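Local coordinates for sugar ABC transporter substrate-binding protein, BlMnBP1 (PDB 6I5R) that binds mannobiose and probably delivers manno-oligosaccharides from beta-mannan to an ABC transporter as its extracellular solute-binding component, at residues F115-T121 with G138-I143. Sequence-based numbering, arbitrary orientation.
With ZN (zinc ion), chain H.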
loop_
_atom_site.group_PDB
_atom_site.type_symbol
_atom_site.label_atom_id
_atom_site.label_comp_id
_atom_site.label_asym_id
_atom_site.label_seq_id
_atom_site.Cartn_x
_atom_site.Cartn_y
_atom_site.Cartn_z
ATOM N N PHE A 115 -2.016 10.621 17.494
ATOM C CA PHE A 115 -0.744 10.852 16.844
ATOM C C PHE A 115 -0.323 12.295 17.028
ATOM O O PHE A 115 -1.155 13.217 17.073
ATOM C CB PHE A 115 -0.798 10.530 15.325
ATOM C CG PHE A 115 -1.085 9.078 15.021
ATOM C CD1 PHE A 115 -0.238 8.076 15.462
ATOM C CD2 PHE A 115 -2.206 8.722 14.323
ATOM C CE1 PHE A 115 -0.530 6.753 15.215
ATOM C CE2 PHE A 115 -2.493 7.404 14.071
ATOM C CZ PHE A 115 -1.659 6.420 14.533
ATOM N N VAL A 116 0.986 12.470 17.125
ATOM C CA VAL A 116 1.584 13.808 17.201
ATOM C C VAL A 116 1.515 14.467 15.829
ATOM O O VAL A 116 1.959 13.869 14.842
ATOM C CB VAL A 116 3.034 13.713 17.667
ATOM C CG1 VAL A 116 3.672 15.113 17.715
ATOM C CG2 VAL A 116 3.126 13.013 19.013
ATOM N N PRO A 117 1.027 15.697 15.716
ATOM C CA PRO A 117 1.119 16.389 14.421
ATOM C C PRO A 117 2.568 16.756 14.137
ATOM O O PRO A 117 3.271 17.273 15.006
ATOM C CB PRO A 117 0.226 17.630 14.605
ATOM C CG PRO A 117 0.182 17.858 16.090
ATOM C CD PRO A 117 0.381 16.518 16.761
ATOM N N TYR A 118 3.029 16.416 12.930
ATOM C CA TYR A 118 4.359 16.800 12.489
ATOM C C TYR A 118 4.443 18.289 12.189
ATOM O O TYR A 118 5.541 18.842 12.216
ATOM C CB TYR A 118 4.763 16.038 11.217
ATOM C CG TYR A 118 5.058 14.580 11.459
ATOM C CD1 TYR A 118 6.287 14.166 11.960
ATOM C CD2 TYR A 118 4.112 13.611 11.168
ATOM C CE1 TYR A 118 6.551 12.821 12.183
ATOM C CE2 TYR A 118 4.348 12.297 11.423
ATOM C CZ TYR A 118 5.560 11.889 11.908
ATOM O OH TYR A 118 5.756 10.546 12.126
ATOM N N GLY A 119 3.326 18.929 11.886
ATOM C CA GLY A 119 3.326 20.309 11.432
ATOM C C GLY A 119 2.153 20.578 10.510
ATOM O O GLY A 119 1.477 19.670 10.053
ATOM N N GLU A 120 1.899 21.867 10.272
ATOM C CA GLU A 120 0.874 22.254 9.313
ATOM C C GLU A 120 1.138 21.529 8.006
ATOM O O GLU A 120 2.274 21.485 7.535
ATOM C CB GLU A 120 0.892 23.758 9.024
ATOM C CG GLU A 120 -0.022 24.650 9.858
ATOM C CD GLU A 120 -0.034 26.081 9.315
ATOM O OE1 GLU A 120 -0.342 26.308 8.144
ATOM O OE2 GLU A 120 0.301 27.012 10.045
ATOM N N THR A 121 0.080 21.021 7.374
ATOM C CA THR A 121 0.269 20.317 6.109
ATOM C C THR A 121 0.880 21.234 5.047
ATOM O O THR A 121 1.758 20.822 4.274
ATOM C CB THR A 121 -1.058 19.740 5.626
ATOM O OG1 THR A 121 -1.619 18.907 6.645
ATOM C CG2 THR A 121 -0.859 18.917 4.368
ATOM N N GLY A 138 -5.943 20.285 8.716
ATOM C CA GLY A 138 -4.786 21.092 8.343
ATOM C C GLY A 138 -3.455 20.686 8.942
ATOM O O GLY A 138 -2.462 21.422 8.798
ATOM N N GLN A 139 -3.396 19.555 9.628
ATOM C CA GLN A 139 -2.157 19.061 10.211
ATOM C C GLN A 139 -1.843 17.700 9.598
ATOM O O GLN A 139 -2.751 16.906 9.337
ATOM C CB GLN A 139 -2.264 18.933 11.719
ATOM C CG GLN A 139 -2.492 20.207 12.476
ATOM C CD GLN A 139 -1.238 21.081 12.589
ATOM O OE1 GLN A 139 -0.155 20.589 12.867
ATOM N NE2 GLN A 139 -1.397 22.400 12.404
ATOM N N THR A 140 -0.557 17.450 9.385
ATOM C CA THR A 140 -0.050 16.158 8.938
ATOM C C THR A 140 0.368 15.286 10.126
ATOM O O THR A 140 1.185 15.700 10.963
ATOM C CB THR A 140 1.128 16.391 7.995
ATOM O OG1 THR A 140 0.684 17.103 6.824
ATOM C CG2 THR A 140 1.741 15.081 7.578
ATOM N N TYR A 141 -0.193 14.072 10.188
ATOM C CA TYR A 141 0.045 13.129 11.274
ATOM C C TYR A 141 0.831 11.886 10.857
ATOM O O TYR A 141 1.221 11.093 11.727
ATOM C CB TYR A 141 -1.294 12.694 11.881
ATOM C CG TYR A 141 -2.043 13.812 12.523
ATOM C CD1 TYR A 141 -2.977 14.575 11.816
ATOM C CD2 TYR A 141 -1.841 14.105 13.863
ATOM C CE1 TYR A 141 -3.668 15.585 12.434
ATOM C CE2 TYR A 141 -2.499 15.116 14.467
ATOM C CZ TYR A 141 -3.427 15.847 13.769
ATOM O OH TYR A 141 -4.091 16.874 14.425
ATOM N N GLY A 142 1.063 11.688 9.572
ATOM C CA GLY A 142 1.873 10.576 9.115
ATOM C C GLY A 142 2.749 10.986 7.951
ATOM O O GLY A 142 2.382 11.831 7.136
ATOM N N ILE A 143 3.932 10.380 7.896
ATOM C CA ILE A 143 4.870 10.528 6.789
ATOM C C ILE A 143 5.070 9.153 6.159
ATOM O O ILE A 143 5.358 8.181 6.861
ATOM C CB ILE A 143 6.218 11.102 7.261
ATOM C CG1 ILE A 143 6.000 12.431 8.003
ATOM C CG2 ILE A 143 7.181 11.257 6.089
ATOM C CD1 ILE A 143 7.288 13.180 8.354
HETATM ZN ZN ZN H . -0.252 28.388 8.305
HETATM O O HOH W 1 2.433 11.179 14.194
HETATM O O HOH W 2 1.825 28.518 8.037
HETATM O O HOH W 3 0.435 29.272 9.538
#
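Tyr141, Tyr118 and Thr140 bury the most surface between 115-121 and 138-143 (97, 86 and 78 Å²), beside a short antiparallel pairing centred on Glu120 and Gln139. The Tyr141 ring lies obliquely across Pro117, with Tyr141 CE2 3.7 Å from Pro117 CB, while the carbonyl O of Phe115 meets the ring edge near its plane, 3.4 Å from Tyr141 CD2. Ile143 CG1 lies over one face of the Tyr118 ring, 3.8 Å from the centroid and only 12° off the normal, a CH-pi contact over the ring centre. A chi1 of -72° sets CG of Tyr118 beside the backbone N, and the ring edge at CE2 meets the carbonyl group of Tyr141. At the far end of the ring, Tyr118 OH is hydrogen-bonded to Tyr323 O. With an alanine here, Ile143 would probably lose its aromatic face and Tyr323 O its hydroxyl partner.

Backbone bonds set the register. Tyr118 N gives to Thr140 O at 2.8 Å, and Thr140 N returns a nearly straight bond (174°) to Gly119 O. Thr121 N reaches Gly138 O at 2.9 Å. Beside it, Thr121 OG1 donates to Thr140 OG1 (2.9 Å), which is also hydrogen-bonded to Ala131 O. A water bridges the carbonyl oxygens of Val116 and Tyr141, donating to both. At the solvent side Glu120, the N-cap residue of helix 121-124, binds a zinc ion through both carboxylate oxygens.

The pairing thus joins short strand 119-120 to the start of long strand 139-155 in this periplasmic-binding-protein-type fold; Met338 and Val341 of helix 331-346 pack on Tyr118, and Met124 of helix 121-124 touches Tyr118, Thr140 and Ile143.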